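Local atomic coordinates of cpftsy (Physcomitrella patens, PDB entry 4AK9), a protein that probably acts as the GTP-hydrolysing receptor for the signal recognition particle in chloroplasts, serving protein targeting during chloroplast biogenesis. Residues D50-V55 against D71-D76; L109-S114 against N138-E143; K146-A151 against V192-E197. All coordinates share one frame; numbering follows the deposited sequence.

From the N terminus, the chain first makes the helical bundle. There interaction 1 closes a hairpin of two helices, 45-58 and 63-78. Interaction 2 comes next: the loop ahead of strand 117-123 meets the end of helix 126-142, so strand 117-123 and most of helix 126-142 lie between its two segments. Interaction 3 follows and joins strand 147-150 to helix 184-197. The three are in series; none nests in or crosses another. Interactions 2 and 3 are neighbours, with centres about 13 Å apart, and F140 CB packs on V147 CG2 between them. Interaction 1 stands apart, its nearest atoms about 28 Å from those of interaction 2.

Interaction 1: residues D50-V55 against D71-D76; sequences DELEEV and DTIRKD
R74 NH2 is gripped by two carboxylates of the facing helix, E53 OE1 at 3.0 Å and D50 OD1 at 3.1 Å. The three side chains form a salt-bridge network between two antiparallel helices of the SRP54-type helical bundle. The helix segments run at 157° to each other, and their axes stay 11.4 Å apart. That is a wide spacing, and the long arginine chain spans it. R74 is extended from CG to NE and brings its guanidinium up to the other helix.

The two bonds differ. The one to E53 is the straighter, and OE1 lies in the guanidinium plane. D50 OD1 is tilted out of that plane, and its N-H...O angle is only 135°. E53 CG is anti to the backbone N (chi1 -157°), and the chain runs on extended to the carboxylate. Both acids have a second partner on the second subunit, which places the network at the subunit interface: D50 OD2 accepts from the backbone N of L211 there, and E53 OE2 bonds H212 of the same subunit. R74 NH1 pairs with E46. With an alanine here in place of R74, the buried carboxylates of D50 and E53 would probably lose their shared positive mate, and the water its donor at NE.

Beside the charges, L52 CD2 meets I73 CD1 at 4.3 Å, a modest apolar contact. A water completes the polar group: it donates to E53 OE1 at 2.8 Å and accepts from R74 NE at 3.0 Å.

Interaction 2: residues L109-S114 against N138-E143; sequences LQLGNS and NRFKKE
This is a small apolar contact between the loop ahead of strand 117-123 and the C-terminal part of helix 126-142. Segment 109-114 belongs to the loop, and segment 138-143 to the helix end. Two leucines of the loop meet one phenylalanine of the helix, F140.

L109 makes the closer approach. Its CD1 lies 3.8 Å from F140 CZ, the far end of the ring. L111 CD1 is 4.2 Å from F140 CE1, the neighbouring ring atom. The two methyls thus share one end of the ring, and both come to it obliquely. Both leucines point from the loop toward the helix. In each, CG is anti to the carbonyl carbon and one methyl carries the chain on, with chi2 near 180°. F140 reaches out from the helix to meet them. The backbones stay well apart, with 11.4 Å between the CA atoms of L109 and F140. Side chains alone bridge this distance.

The sheet supplies most of the other neighbours: F140 is buried and also packs on L119 and V147, and on V145 of the loop before strand 147-150. L111 packs on A117 and L119, and L109 on K293 and F294. The leucines are only partly buried, so the contact lies toward the margin of this core.

E143 N bonds F140 O at 3.0 Å, near the C-terminal end of helix 126-142, and the chain goes on to strand 147-150. Such a helix, laid against the sheet after its first strand, is typical of the P-loop GTPase fold of SRP-type proteins.

Interaction 3: residues K146-A151 against V192-E197; sequences KVLMAA and VRRAVE
L148 makes the contact with both R194 and A195, and its two methyl groups divide the work. The tight part lies under the helix. L148 CD2 comes to 4.1 Å from A195 CB. The same methyl carbon, L148 CD2, is 4.2 Å from A195 N, so it meets the helix backbone as well. Here strand and helix come near each other, with 7.0 Å between the CA atoms of L148 and A195. The small alanine side chain fits this close approach. L148 CG is anti to the backbone N (chi1 173°), and the branch is thereby carried up from the strand toward the helix. Both residues are buried. L148 also packs on A191 of the helix and F200 of the loop after it.

The outer part is looser. L148 CD1 lies over one face of the R194 guanidinium, 4.2 Å above its plane and near its centre. Its nearest atom there is R194 NH1, at 4.3 Å. The arginine is extended from the helix, with CG anti to the backbone N (chi1 176°), and this carries the flat group across the leucine methyl. R194 is partly exposed, and this is the solvent side of the contact. E198 and E173 form long, weak ion pairs with it. The two segments share no hydrogen bond, and van der Waals contact joins them.

Strand 147-150 runs between strands 173-175 and 202-205 in the sheet, parallel to both. Helix 184-197 links those two outer strands and packs on strand 147-150 between them: a beta-alpha-beta crossover, as in P-loop GTPases of the SRP family.

Interaction 1: residues D50-V55 against D71-D76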
# COMPACT_ATOMS: atom_id res chain seq x y z
N ASP A 50 -5.74 -10.54 -14.86
CA ASP A 50 -6.33 -9.82 -13.72
C ASP A 50 -5.74 -10.33 -12.42
O ASP A 50 -5.34 -9.54 -11.57
CB ASP A 50 -7.86 -9.96 -13.69
CG ASP A 50 -8.56 -8.94 -14.60
OD1 ASP A 50 -7.85 -8.21 -15.34
OD2 ASP A 50 -9.81 -8.87 -14.59
N GLU A 51 -5.71 -11.65 -12.25
CA GLU A 51 -5.11 -12.26 -11.08
C GLU A 51 -3.64 -11.88 -10.94
O GLU A 51 -3.18 -11.60 -9.82
CB GLU A 51 -5.26 -13.78 -11.09
CG GLU A 51 -6.70 -14.27 -11.07
CD GLU A 51 -6.80 -15.80 -11.01
OE1 GLU A 51 -6.07 -16.41 -10.19
OE2 GLU A 51 -7.59 -16.37 -11.80
N LEU A 52 -2.91 -11.88 -12.05
CA LEU A 52 -1.51 -11.47 -12.08
C LEU A 52 -1.35 -10.02 -11.59
O LEU A 52 -0.47 -9.73 -10.75
CB LEU A 52 -0.94 -11.56 -13.51
CG LEU A 52 0.48 -11.02 -13.68
CD1 LEU A 52 1.39 -11.81 -12.76
CD2 LEU A 52 0.96 -11.15 -15.15
N GLU A 53 -2.19 -9.14 -12.10
CA GLU A 53 -2.12 -7.74 -11.74
C GLU A 53 -2.38 -7.57 -10.25
O GLU A 53 -1.67 -6.79 -9.59
CB GLU A 53 -3.10 -6.92 -12.54
CG GLU A 53 -2.70 -5.49 -12.63
CD GLU A 53 -3.48 -4.72 -13.66
OE1 GLU A 53 -3.82 -5.28 -14.75
OE2 GLU A 53 -3.76 -3.55 -13.36
N GLU A 54 -3.34 -8.32 -9.72
CA GLU A 54 -3.62 -8.32 -8.28
C GLU A 54 -2.45 -8.84 -7.44
O GLU A 54 -2.19 -8.33 -6.37
CB GLU A 54 -4.93 -9.06 -7.95
CG GLU A 54 -6.16 -8.39 -8.59
CD GLU A 54 -7.34 -8.21 -7.64
OE1 GLU A 54 -8.05 -9.21 -7.35
OE2 GLU A 54 -7.55 -7.06 -7.18
N VAL A 55 -1.69 -9.82 -7.93
CA VAL A 55 -0.52 -10.27 -7.21
C VAL A 55 0.50 -9.13 -7.10
O VAL A 55 1.09 -8.87 -6.02
CB VAL A 55 0.07 -11.53 -7.87
CG1 VAL A 55 1.44 -11.80 -7.30
CG2 VAL A 55 -0.88 -12.73 -7.62
N ASP A 71 -0.76 -4.32 -18.99
CA ASP A 71 -1.41 -3.90 -20.24
C ASP A 71 -0.52 -4.18 -21.44
O ASP A 71 -0.99 -4.65 -22.46
CB ASP A 71 -1.80 -2.43 -20.18
CG ASP A 71 -3.06 -2.12 -20.99
OD1 ASP A 71 -3.89 -3.03 -21.21
OD2 ASP A 71 -3.22 -0.95 -21.41
N THR A 72 0.78 -3.94 -21.29
CA THR A 72 1.75 -4.29 -22.34
C THR A 72 1.74 -5.80 -22.67
O THR A 72 1.83 -6.21 -23.85
CB THR A 72 3.17 -3.86 -21.90
OG1 THR A 72 3.16 -2.45 -21.60
CG2 THR A 72 4.17 -4.13 -22.99
N ILE A 73 1.62 -6.63 -21.64
CA ILE A 73 1.53 -8.07 -21.81
C ILE A 73 0.25 -8.46 -22.54
O ILE A 73 0.27 -9.32 -23.43
CB ILE A 73 1.58 -8.79 -20.45
CG1 ILE A 73 2.95 -8.56 -19.78
CG2 ILE A 73 1.27 -10.30 -20.56
CD1 ILE A 73 2.99 -9.06 -18.35
N ARG A 74 -0.87 -7.83 -22.15
CA ARG A 74 -2.16 -8.06 -22.81
C ARG A 74 -2.07 -7.79 -24.31
O ARG A 74 -2.59 -8.58 -25.11
CB ARG A 74 -3.30 -7.21 -22.19
CG ARG A 74 -3.55 -7.43 -20.69
CD ARG A 74 -4.69 -6.54 -20.11
NE ARG A 74 -4.65 -6.52 -18.64
CZ ARG A 74 -5.31 -7.36 -17.84
NH1 ARG A 74 -6.11 -8.29 -18.35
NH2 ARG A 74 -5.18 -7.26 -16.51
N LYS A 75 -1.44 -6.67 -24.70
CA LYS A 75 -1.30 -6.31 -26.13
C LYS A 75 -0.43 -7.32 -26.87
O LYS A 75 -0.74 -7.72 -27.99
CB LYS A 75 -0.68 -4.92 -26.35
CG LYS A 75 -1.12 -3.84 -25.39
CD LYS A 75 -2.43 -3.20 -25.78
CE LYS A 75 -2.68 -1.99 -24.88
NZ LYS A 75 -3.85 -1.16 -25.34
N ASP A 76 0.69 -7.70 -26.25
CA ASP A 76 1.61 -8.66 -26.86
C ASP A 76 0.94 -10.03 -27.04
O ASP A 76 1.23 -10.76 -28.01
CB ASP A 76 2.90 -8.79 -26.03
CG ASP A 76 3.77 -7.53 -26.09
OD1 ASP A 76 3.45 -6.60 -26.86
OD2 ASP A 76 4.80 -7.47 -25.37
O HOH W 1 -3.38 -4.15 -17.26

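Interaction 2: residues L109-S114 against N138-E143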
# COMPACT_ATOMS: atom_id res chain seq x y z
N LEU A 109 26.03 8.05 -8.06
CA LEU A 109 26.21 9.38 -7.49
C LEU A 109 27.04 10.23 -8.45
O LEU A 109 28.00 9.74 -9.07
CB LEU A 109 26.92 9.29 -6.15
CG LEU A 109 26.11 8.58 -5.07
CD1 LEU A 109 26.95 8.45 -3.83
CD2 LEU A 109 24.82 9.34 -4.78
N GLN A 110 26.67 11.50 -8.60
CA GLN A 110 27.33 12.41 -9.53
C GLN A 110 28.17 13.36 -8.72
O GLN A 110 27.67 14.39 -8.23
CB GLN A 110 26.30 13.21 -10.32
CG GLN A 110 25.22 12.38 -11.00
CD GLN A 110 25.73 11.68 -12.23
OE1 GLN A 110 25.77 12.25 -13.33
NE2 GLN A 110 26.14 10.42 -12.06
N LEU A 111 29.44 13.05 -8.57
CA LEU A 111 30.26 13.83 -7.66
C LEU A 111 30.99 14.94 -8.41
O LEU A 111 31.59 15.83 -7.80
CB LEU A 111 31.26 12.93 -6.95
CG LEU A 111 30.60 11.76 -6.22
CD1 LEU A 111 31.65 10.97 -5.46
CD2 LEU A 111 29.54 12.26 -5.26
N GLY A 112 30.92 14.89 -9.74
CA GLY A 112 31.47 15.94 -10.57
C GLY A 112 32.98 15.91 -10.72
O GLY A 112 33.66 14.93 -10.35
N ASN A 113 33.51 17.01 -11.24
CA ASN A 113 34.92 17.15 -11.55
C ASN A 113 35.73 17.66 -10.36
O ASN A 113 36.88 17.26 -10.16
CB ASN A 113 35.10 18.13 -12.72
CG ASN A 113 34.42 19.49 -12.47
OD1 ASN A 113 33.84 19.74 -11.40
ND2 ASN A 113 34.50 20.38 -13.46
N SER A 114 35.12 18.54 -9.58
CA SER A 114 35.83 19.25 -8.53
C SER A 114 35.44 18.71 -7.16
O SER A 114 34.39 18.07 -7.00
CB SER A 114 35.53 20.74 -8.60
OG SER A 114 34.12 20.97 -8.58
N ASN A 138 30.54 5.01 5.37
CA ASN A 138 31.31 3.79 5.43
C ASN A 138 31.70 3.32 4.03
O ASN A 138 32.80 2.81 3.81
CB ASN A 138 30.51 2.71 6.17
CG ASN A 138 31.13 1.33 6.05
OD1 ASN A 138 32.10 1.02 6.75
ND2 ASN A 138 30.58 0.49 5.17
N ARG A 139 30.80 3.49 3.07
CA ARG A 139 31.14 3.20 1.67
C ARG A 139 32.25 4.08 1.13
O ARG A 139 33.14 3.60 0.42
CB ARG A 139 29.90 3.31 0.75
CG ARG A 139 28.91 2.20 0.95
CD ARG A 139 27.77 2.29 -0.07
NE ARG A 139 28.24 2.04 -1.43
CZ ARG A 139 28.45 0.84 -1.94
NH1 ARG A 139 28.24 -0.26 -1.22
NH2 ARG A 139 28.87 0.73 -3.20
N PHE A 140 32.20 5.37 1.42
CA PHE A 140 33.23 6.28 0.95
C PHE A 140 34.59 5.98 1.58
O PHE A 140 35.62 5.98 0.90
CB PHE A 140 32.84 7.73 1.22
CG PHE A 140 31.78 8.25 0.30
CD1 PHE A 140 32.04 8.37 -1.06
CD2 PHE A 140 30.56 8.66 0.79
CE1 PHE A 140 31.06 8.86 -1.92
CE2 PHE A 140 29.57 9.15 -0.05
CZ PHE A 140 29.82 9.25 -1.40
N LYS A 141 34.57 5.73 2.88
CA LYS A 141 35.79 5.40 3.64
C LYS A 141 36.48 4.15 3.12
O LYS A 141 37.70 4.10 3.02
CB LYS A 141 35.47 5.26 5.13
CG LYS A 141 35.10 6.61 5.77
CD LYS A 141 36.21 7.64 5.50
CE LYS A 141 35.96 8.97 6.21
NZ LYS A 141 37.03 9.99 5.91
N LYS A 142 35.68 3.15 2.75
CA LYS A 142 36.22 1.91 2.21
C LYS A 142 36.90 2.13 0.87
O LYS A 142 37.73 1.33 0.45
CB LYS A 142 35.12 0.86 2.09
CG LYS A 142 34.88 0.09 3.39
CD LYS A 142 33.50 -0.56 3.39
CE LYS A 142 33.26 -1.40 2.14
NZ LYS A 142 31.85 -1.25 1.59
N GLU A 143 36.56 3.22 0.20
CA GLU A 143 37.19 3.54 -1.08
C GLU A 143 38.30 4.60 -0.99
O GLU A 143 38.78 5.09 -2.02
CB GLU A 143 36.12 3.95 -2.10
CG GLU A 143 35.26 2.77 -2.54
CD GLU A 143 34.29 3.11 -3.68
OE1 GLU A 143 33.68 4.21 -3.64
OE2 GLU A 143 34.15 2.27 -4.60

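Interaction 3: residues K146-A151 against V192-E197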
# COMPACT_ATOMS: atom_id res chain seq x y z
N LYS A 146 37.93 10.86 1.56
CA LYS A 146 37.95 11.63 2.81
C LYS A 146 36.60 12.36 3.06
O LYS A 146 36.23 13.28 2.31
CB LYS A 146 39.09 12.64 2.74
CG LYS A 146 39.24 13.53 3.95
CD LYS A 146 40.49 14.40 3.77
CE LYS A 146 40.68 15.36 4.95
NZ LYS A 146 41.63 16.46 4.56
N VAL A 147 35.91 11.96 4.12
CA VAL A 147 34.52 12.37 4.36
C VAL A 147 34.37 13.32 5.53
O VAL A 147 34.98 13.11 6.59
CB VAL A 147 33.62 11.14 4.68
CG1 VAL A 147 32.20 11.57 5.02
CG2 VAL A 147 33.64 10.15 3.54
N LEU A 148 33.57 14.37 5.34
CA LEU A 148 33.18 15.25 6.44
C LEU A 148 31.67 15.21 6.62
O LEU A 148 30.92 15.41 5.67
CB LEU A 148 33.61 16.69 6.15
CG LEU A 148 33.12 17.75 7.14
CD1 LEU A 148 33.82 17.57 8.48
CD2 LEU A 148 33.36 19.20 6.62
N MET A 149 31.21 14.99 7.85
CA MET A 149 29.78 14.98 8.12
C MET A 149 29.33 16.32 8.67
O MET A 149 30.07 16.98 9.40
CB MET A 149 29.41 13.86 9.10
CG MET A 149 29.66 12.47 8.57
SD MET A 149 29.22 11.25 9.84
CE MET A 149 29.58 9.74 9.02
N ALA A 150 28.11 16.72 8.32
CA ALA A 150 27.55 17.98 8.82
C ALA A 150 26.22 17.73 9.50
O ALA A 150 25.26 17.22 8.86
CB ALA A 150 27.38 18.98 7.67
N ALA A 151 26.15 18.10 10.77
CA ALA A 151 24.96 17.84 11.58
C ALA A 151 23.94 18.96 11.46
O ALA A 151 23.77 19.77 12.39
CB ALA A 151 25.33 17.60 13.04
N VAL A 192 30.69 23.20 4.70
CA VAL A 192 31.14 23.26 3.31
C VAL A 192 32.43 24.09 3.19
O VAL A 192 33.37 23.67 2.49
CB VAL A 192 30.06 23.77 2.36
CG1 VAL A 192 30.60 23.82 0.96
CG2 VAL A 192 28.84 22.81 2.41
N ARG A 193 32.47 25.20 3.91
CA ARG A 193 33.67 26.05 3.92
C ARG A 193 34.87 25.28 4.40
O ARG A 193 35.94 25.32 3.80
CB ARG A 193 33.46 27.27 4.82
CG ARG A 193 32.49 28.29 4.26
CD ARG A 193 32.63 29.63 4.98
NE ARG A 193 32.34 29.54 6.41
CZ ARG A 193 31.13 29.69 6.93
NH1 ARG A 193 30.09 29.92 6.13
NH2 ARG A 193 30.93 29.60 8.25
N ARG A 194 34.67 24.54 5.50
CA ARG A 194 35.75 23.76 6.08
C ARG A 194 36.25 22.70 5.12
O ARG A 194 37.44 22.41 5.05
CB ARG A 194 35.31 23.13 7.41
CG ARG A 194 36.37 22.22 8.01
CD ARG A 194 36.06 21.79 9.43
NE ARG A 194 36.91 20.65 9.79
CZ ARG A 194 36.67 19.82 10.79
NH1 ARG A 194 35.60 19.99 11.56
NH2 ARG A 194 37.51 18.81 11.02
N ALA A 195 35.33 22.12 4.35
CA ALA A 195 35.73 21.08 3.43
C ALA A 195 36.54 21.65 2.27
O ALA A 195 37.41 20.97 1.75
CB ALA A 195 34.52 20.38 2.87
N VAL A 196 36.20 22.86 1.85
CA VAL A 196 36.93 23.49 0.75
C VAL A 196 38.34 23.82 1.24
O VAL A 196 39.34 23.54 0.55
CB VAL A 196 36.23 24.76 0.24
CG1 VAL A 196 37.09 25.43 -0.85
CG2 VAL A 196 34.82 24.44 -0.30
N GLU A 197 38.42 24.38 2.44
CA GLU A 197 39.71 24.78 3.01
C GLU A 197 40.61 23.59 3.28
O GLU A 197 41.83 23.65 3.05
CB GLU A 197 39.53 25.58 4.30
CG GLU A 197 38.81 26.91 4.10
CD GLU A 197 39.49 27.83 3.09
OE1 GLU A 197 40.67 28.20 3.32
OE2 GLU A 197 38.85 28.19 2.07